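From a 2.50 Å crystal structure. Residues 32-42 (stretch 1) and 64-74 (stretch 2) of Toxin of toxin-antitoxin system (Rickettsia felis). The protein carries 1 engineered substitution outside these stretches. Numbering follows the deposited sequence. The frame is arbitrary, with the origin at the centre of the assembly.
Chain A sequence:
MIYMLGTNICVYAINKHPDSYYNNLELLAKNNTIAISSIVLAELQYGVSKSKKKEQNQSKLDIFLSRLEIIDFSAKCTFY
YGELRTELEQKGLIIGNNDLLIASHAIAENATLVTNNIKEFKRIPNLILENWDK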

ATOM      1  N   ASN A  32     -21.569  16.052  21.288  1.00 48.28           N
ATOM      2  CA  ASN A  32     -20.463  15.119  21.532  1.00 46.79           C
ATOM      3  C   ASN A  32     -20.485  13.961  20.571  1.00 48.18           C
ATOM      4  O   ASN A  32     -21.463  13.781  19.862  1.00 49.44           O
ATOM      5  N   THR A  33     -19.407  13.169  20.551  1.00 42.26           N
ATOM      6  CA  THR A  33     -19.267  11.971  19.726  1.00 38.92           C
ATOM      7  C   THR A  33     -19.504  10.737  20.573  1.00 44.25           C
ATOM      8  O   THR A  33     -18.829  10.531  21.588  1.00 44.65           O
ATOM      9  N   ILE A  34     -20.462   9.902  20.140  1.00 41.04           N
ATOM     10  CA  ILE A  34     -20.749   8.619  20.766  1.00 38.33           C
ATOM     11  C   ILE A  34     -19.976   7.567  20.020  1.00 41.77           C
ATOM     12  O   ILE A  34     -20.113   7.448  18.792  1.00 43.13           O
ATOM     13  N   ALA A  35     -19.138   6.811  20.757  1.00 36.67           N
ATOM     14  CA  ALA A  35     -18.306   5.749  20.173  1.00 35.36           C
ATOM     15  C   ALA A  35     -18.215   4.472  20.996  1.00 39.54           C
ATOM     16  O   ALA A  35     -18.667   4.422  22.142  1.00 41.48           O
ATOM     17  N   ILE A  36     -17.646   3.421  20.397  1.00 37.23           N
ATOM     18  CA  ILE A  36     -17.287   2.144  21.037  1.00 37.33           C
ATOM     19  C   ILE A  36     -15.924   1.740  20.549  1.00 42.54           C
ATOM     20  O   ILE A  36     -15.555   2.021  19.413  1.00 43.10           O
ATOM     21  N   SER A  37     -15.179   1.088  21.402  1.00 40.23           N
ATOM     22  CA  SER A  37     -13.875   0.545  21.076  1.00 39.52           C
ATOM     23  C   SER A  37     -14.133  -0.672  20.194  1.00 42.43           C
ATOM     24  O   SER A  37     -15.147  -1.340  20.361  1.00 43.39           O
ATOM     25  N   SER A  38     -13.212  -0.986  19.283  1.00 37.64           N
ATOM     26  CA  SER A  38     -13.297  -2.212  18.498  1.00 35.44           C
ATOM     27  C   SER A  38     -13.280  -3.431  19.474  1.00 40.67           C
ATOM     28  O   SER A  38     -13.856  -4.464  19.122  1.00 41.00           O
ATOM     29  N   ILE A  39     -12.696  -3.271  20.727  1.00 36.22           N
ATOM     30  CA  ILE A  39     -12.653  -4.288  21.814  1.00 35.49           C
ATOM     31  C   ILE A  39     -14.077  -4.610  22.337  1.00 36.77           C
ATOM     32  O   ILE A  39     -14.407  -5.767  22.557  1.00 38.87           O
ATOM     33  N   VAL A  40     -14.914  -3.594  22.471  1.00 31.54           N
ATOM     34  CA  VAL A  40     -16.332  -3.732  22.832  1.00 31.78           C
ATOM     35  C   VAL A  40     -17.032  -4.501  21.724  1.00 37.23           C
ATOM     36  O   VAL A  40     -17.731  -5.465  22.018  1.00 38.70           O
ATOM     37  N   LEU A  41     -16.789  -4.113  20.460  1.00 34.17           N
ATOM     38  CA  LEU A  41     -17.374  -4.766  19.281  1.00 33.95           C
ATOM     39  C   LEU A  41     -16.997  -6.235  19.179  1.00 38.45           C
ATOM     40  O   LEU A  41     -17.849  -7.059  18.830  1.00 37.77           O
ATOM     41  N   ALA A  42     -15.753  -6.580  19.575  1.00 36.18           N
ATOM     42  CA  ALA A  42     -15.279  -7.965  19.620  1.00 35.01           C
ATOM     43  C   ALA A  42     -16.173  -8.747  20.583  1.00 40.45           C
ATOM     44  O   ALA A  42     -16.649  -9.828  20.236  1.00 40.50           O
ATOM     45  N   PHE A  64     -27.930  -0.849  16.334  1.00 39.60           N
ATOM     46  CA  PHE A  64     -27.294  -0.189  17.466  1.00 38.29           C
ATOM     47  C   PHE A  64     -26.051   0.594  17.032  1.00 43.95           C
ATOM     48  O   PHE A  64     -25.868   1.740  17.465  1.00 46.06           O
ATOM     49  N   LEU A  65     -25.252   0.013  16.119  1.00 38.25           N
ATOM     50  CA  LEU A  65     -24.010   0.600  15.612  1.00 37.03           C
ATOM     51  C   LEU A  65     -24.213   1.721  14.607  1.00 39.71           C
ATOM     52  O   LEU A  65     -23.290   2.521  14.414  1.00 39.55           O
ATOM     53  N   SER A  66     -25.400   1.787  13.964  1.00 34.99           N
ATOM     54  CA  SER A  66     -25.713   2.811  12.969  1.00 34.21           C
ATOM     55  C   SER A  66     -25.445   4.264  13.368  1.00 41.68           C
ATOM     56  O   SER A  66     -25.068   5.043  12.485  1.00 42.52           O
ATOM     57  N   ARG A  67     -25.622   4.656  14.665  1.00 38.34           N
ATOM     58  CA  ARG A  67     -25.375   6.056  15.068  1.00 37.13           C
ATOM     59  C   ARG A  67     -24.127   6.231  15.964  1.00 42.01           C
ATOM     60  O   ARG A  67     -23.879   7.324  16.468  1.00 41.98           O
ATOM     61  N   LEU A  68     -23.280   5.180  16.009  1.00 38.72           N
ATOM     62  CA  LEU A  68     -22.020   5.029  16.768  1.00 39.67           C
ATOM     63  C   LEU A  68     -20.801   5.134  15.848  1.00 39.85           C
ATOM     64  O   LEU A  68     -20.899   4.781  14.713  1.00 36.56           O
ATOM     65  N   GLU A  69     -19.638   5.518  16.381  1.00 37.40           N
ATOM     66  CA  GLU A  69     -18.361   5.490  15.701  1.00 35.98           C
ATOM     67  C   GLU A  69     -17.592   4.309  16.331  1.00 38.22           C
ATOM     68  O   GLU A  69     -17.505   4.214  17.554  1.00 38.33           O
ATOM     69  N   ILE A  70     -17.095   3.375  15.513  1.00 34.32           N
ATOM     70  CA  ILE A  70     -16.286   2.240  16.003  1.00 33.21           C
ATOM     71  C   ILE A  70     -14.815   2.675  15.923  1.00 37.21           C
ATOM     72  O   ILE A  70     -14.328   2.985  14.837  1.00 36.69           O
ATOM     73  N   ILE A  71     -14.154   2.802  17.078  1.00 34.91           N
ATOM     74  CA  ILE A  71     -12.769   3.266  17.133  1.00 36.81           C
ATOM     75  C   ILE A  71     -11.843   2.076  17.280  1.00 42.52           C
ATOM     76  O   ILE A  71     -12.004   1.290  18.205  1.00 42.99           O
ATOM     77  N   ASP A  72     -10.879   1.947  16.362  1.00 38.29           N
ATOM     78  CA  ASP A  72      -9.890   0.873  16.361  1.00 37.64           C
ATOM     79  C   ASP A  72      -8.926   0.987  17.550  1.00 43.42           C
ATOM     80  O   ASP A  72      -8.548   2.104  17.929  1.00 44.52           O
ATOM     81  N   PHE A  73      -8.569  -0.161  18.165  1.00 37.10           N
ATOM     82  CA  PHE A  73      -7.624  -0.149  19.284  1.00 36.44           C
ATOM     83  C   PHE A  73      -6.243   0.060  18.647  1.00 44.21           C
ATOM     84  O   PHE A  73      -5.729  -0.807  17.947  1.00 45.44           O
ATOM     85  N   SER A  74      -5.705   1.255  18.823  1.00 43.49           N
ATOM     86  CA  SER A  74      -4.459   1.709  18.199  1.00 44.61           C
ATOM     87  C   SER A  74      -3.225   1.655  19.068  1.00 49.86           C
ATOM     88  O   SER A  74      -3.334   1.487  20.258  1.00 51.50           O
TER

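Packing of side chains between residues 32-42 and 64-74 of the toxin. Strand 33-37 lies beside strand 69-71 in parallel register, A35 with E69, I36 with I70 and S37 with I71, so side chains alternate between two faces of the sheet. The backbone ladder fixes their spacing: E69 N donates to I34 O (3.1 Å), I36 N to E69 O (3.0 Å), I71 N to I36 O (2.8 Å) and S38 N to I71 O (2.8 Å).

On the face carrying A35, S37, E69 and I71, the bare methyl of A35 leaves a shallow hollow. I71 (m, t) extends its CD1 into it, 3.6 Å from A35 CB. E69, extended through chi1 and chi2 (t, t), also packs beside A35, the two CB atoms 4.1 Å apart; its OE1 reaches T33 CG2 at 3.7 Å, along the methyl side of that m rotamer. This end of the contact is more open to solvent.

The face carrying I36 and I70 is the greasier one. I36 (p, t) loses more area to the opposing stretch than any other residue, and its side-chain atoms meet different neighbours: CD1 meets L65 CD2 at 3.7 Å, CG2 approaches L68 CD2 at 4.2 Å, and CG1 lies 4.3 Å from CG1 of I70. The type I turn from L65 to L68, closed by L68 N to L65 O (3.1 Å), brings both leucines to this ridge. L68 sits between rotamer wells (chi1 -114°, chi2 25°), and its CD1 presses to 3.0 Å from I34 CG2, a very tight approach for two methyl groups. L41 (t, p), one turn into the helix, spreads its two methyls over different neighbours: CD1 meets L65 CD1 at 3.7 Å, whereas CD2 meets I70 CG2 at 3.9 Å.

Where the strand gives way to the helix, S37 (t) caps the first turn, its OG accepting from I39 N at 3.2 Å. S38 (p) points toward the second stretch, with OG 3.6 Å from D72 CA and 3.0 Å from F73 N. D72 directs its CA-to-CB bond away, while F73 (t, chi2 87°) points back toward the helix. I39 (m, m) starts sideways but its tip turns in, placing CD1 3.9 Å from F73 CB, with CG1 oblique to the F73 ring. V40 and A42 stay out of reach.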

ATOM      1  CB  ASN A  32     -20.518  14.595  22.995  1.00 44.35           C
ATOM      2  CG  ASN A  32     -20.696  15.675  24.016  1.00 51.21           C
ATOM      3  OD1 ASN A  32     -19.773  16.395  24.368  1.00 51.97           O
ATOM      4  ND2 ASN A  32     -21.917  15.871  24.447  1.00 41.91           N
ATOM      5  CB  THR A  33     -17.861  11.916  19.094  1.00 43.70           C
ATOM      6  OG1 THR A  33     -17.637  13.084  18.299  1.00 48.97           O
ATOM      7  CG2 THR A  33     -17.651  10.676  18.241  1.00 36.75           C
ATOM      8  CB  ILE A  34     -22.256   8.321  20.875  1.00 40.18           C
ATOM      9  CG1 ILE A  34     -22.911   9.392  21.835  1.00 42.36           C
ATOM     10  CG2 ILE A  34     -22.449   6.874  21.450  1.00 36.60           C
ATOM     11  CD1 ILE A  34     -24.302   9.578  21.633  1.00 54.74           C
ATOM     12  CB  ALA A  35     -16.910   6.296  19.916  1.00 36.74           C
ATOM     13  CB  ILE A  36     -18.296   0.948  20.967  1.00 39.40           C
ATOM     14  CG1 ILE A  36     -18.562   0.460  19.529  1.00 38.52           C
ATOM     15  CG2 ILE A  36     -19.569   1.193  21.796  1.00 39.73           C
ATOM     16  CD1 ILE A  36     -19.048  -0.976  19.430  1.00 41.38           C
ATOM     17  CB  SER A  37     -13.195   0.070  22.363  1.00 41.03           C
ATOM     18  OG  SER A  37     -11.907  -0.445  22.080  1.00 44.37           O
ATOM     19  CB  SER A  38     -12.167  -2.293  17.474  1.00 35.03           C
ATOM     20  OG  SER A  38     -10.876  -2.142  18.044  1.00 39.89           O
ATOM     21  CB  ILE A  39     -11.646  -3.943  22.973  1.00 38.51           C
ATOM     22  CG1 ILE A  39     -10.236  -3.513  22.463  1.00 38.10           C
ATOM     23  CG2 ILE A  39     -11.558  -5.087  23.996  1.00 38.61           C
ATOM     24  CD1 ILE A  39      -9.483  -4.548  21.544  1.00 39.35           C
ATOM     25  CB  VAL A  40     -17.050  -2.377  23.112  1.00 33.85           C
ATOM     26  CG1 VAL A  40     -18.564  -2.566  23.224  1.00 32.56           C
ATOM     27  CG2 VAL A  40     -16.486  -1.714  24.364  1.00 34.34           C
ATOM     28  CB  LEU A  41     -17.091  -3.990  17.987  1.00 33.09           C
ATOM     29  CG  LEU A  41     -17.809  -4.495  16.743  1.00 35.71           C
ATOM     30  CD1 LEU A  41     -19.366  -4.508  16.908  1.00 35.14           C
ATOM     31  CD2 LEU A  41     -17.270  -3.849  15.483  1.00 34.06           C
ATOM     32  CB  ALA A  42     -13.838  -8.011  20.081  1.00 35.96           C
ATOM     33  CB  PHE A  64     -26.982  -1.226  18.582  1.00 39.19           C
ATOM     34  CG  PHE A  64     -26.426  -0.620  19.845  1.00 39.32           C
ATOM     35  CD1 PHE A  64     -27.216   0.166  20.664  1.00 40.62           C
ATOM     36  CD2 PHE A  64     -25.090  -0.760  20.165  1.00 41.08           C
ATOM     37  CE1 PHE A  64     -26.668   0.808  21.781  1.00 41.99           C
ATOM     38  CE2 PHE A  64     -24.558  -0.156  21.306  1.00 43.03           C
ATOM     39  CZ  PHE A  64     -25.346   0.636  22.096  1.00 40.70           C
ATOM     40  CB  LEU A  65     -23.101  -0.483  14.974  1.00 36.96           C
ATOM     41  CG  LEU A  65     -22.670  -1.680  15.812  1.00 40.77           C
ATOM     42  CD1 LEU A  65     -22.016  -2.740  14.948  1.00 39.87           C
ATOM     43  CD2 LEU A  65     -21.765  -1.272  16.945  1.00 43.91           C
ATOM     44  CB  SER A  66     -27.116   2.632  12.403  1.00 35.11           C
ATOM     45  OG  SER A  66     -28.104   2.933  13.359  1.00 38.83           O
ATOM     46  CB  ARG A  67     -26.635   6.726  15.619  1.00 32.59           C
ATOM     47  CG  ARG A  67     -27.821   6.603  14.678  1.00 41.17           C
ATOM     48  CD  ARG A  67     -29.014   7.477  15.037  1.00 47.88           C
ATOM     49  NE  ARG A  67     -28.737   8.919  14.953  1.00 45.54           N
ATOM     50  CZ  ARG A  67     -28.632   9.603  13.820  1.00 51.36           C
ATOM     51  NH1 ARG A  67     -28.771   8.993  12.655  1.00 43.36           N
ATOM     52  NH2 ARG A  67     -28.373  10.899  13.843  1.00 49.53           N
ATOM     53  CB  LEU A  68     -21.965   3.560  17.391  1.00 39.64           C
ATOM     54  CG  LEU A  68     -22.024   3.418  18.910  1.00 43.81           C
ATOM     55  CD1 LEU A  68     -22.686   4.547  19.497  1.00 52.08           C
ATOM     56  CD2 LEU A  68     -22.814   2.240  19.328  1.00 41.97           C
ATOM     57  CB  GLU A  69     -17.607   6.796  15.945  1.00 38.89           C
ATOM     58  CG  GLU A  69     -16.304   6.913  15.151  1.00 55.44           C
ATOM     59  CD  GLU A  69     -15.623   8.274  15.213  1.00 91.59           C
ATOM     60  OE1 GLU A  69     -16.330   9.303  15.119  1.00 93.01           O
ATOM     61  OE2 GLU A  69     -14.376   8.309  15.333  1.00 90.04           O
ATOM     62  CB  ILE A  70     -16.582   0.916  15.250  1.00 34.73           C
ATOM     63  CG1 ILE A  70     -18.105   0.641  15.238  1.00 34.52           C
ATOM     64  CG2 ILE A  70     -15.800  -0.257  15.891  1.00 30.55           C
ATOM     65  CD1 ILE A  70     -18.554  -0.064  14.012  1.00 43.33           C
ATOM     66  CB  ILE A  71     -12.529   4.354  18.230  1.00 40.70           C
ATOM     67  CG1 ILE A  71     -13.512   5.555  18.076  1.00 40.68           C
ATOM     68  CG2 ILE A  71     -11.051   4.831  18.232  1.00 42.18           C
ATOM     69  CD1 ILE A  71     -13.429   6.606  19.177  1.00 42.77           C
ATOM     70  CB  ASP A  72      -9.112   0.867  15.030  1.00 37.63           C
ATOM     71  CG  ASP A  72      -9.975   0.544  13.803  1.00 43.85           C
ATOM     72  OD1 ASP A  72     -11.131   0.018  13.983  1.00 35.95           O
ATOM     73  OD2 ASP A  72      -9.511   0.829  12.656  1.00 57.29           O
ATOM     74  CB  PHE A  73      -7.709  -1.433  20.113  1.00 36.41           C
ATOM     75  CG  PHE A  73      -6.805  -1.411  21.316  1.00 37.75           C
ATOM     76  CD1 PHE A  73      -7.238  -0.865  22.513  1.00 39.33           C
ATOM     77  CD2 PHE A  73      -5.502  -1.919  21.246  1.00 40.61           C
ATOM     78  CE1 PHE A  73      -6.389  -0.832  23.637  1.00 41.89           C
ATOM     79  CE2 PHE A  73      -4.651  -1.878  22.358  1.00 44.85           C
ATOM     80  CZ  PHE A  73      -5.095  -1.322  23.548  1.00 43.97           C
ATOM     81  CB  SER A  74      -4.649   3.127  17.670  1.00 46.56           C
ATOM     82  OG  SER A  74      -5.128   3.938  18.735  1.00 55.28           O
TER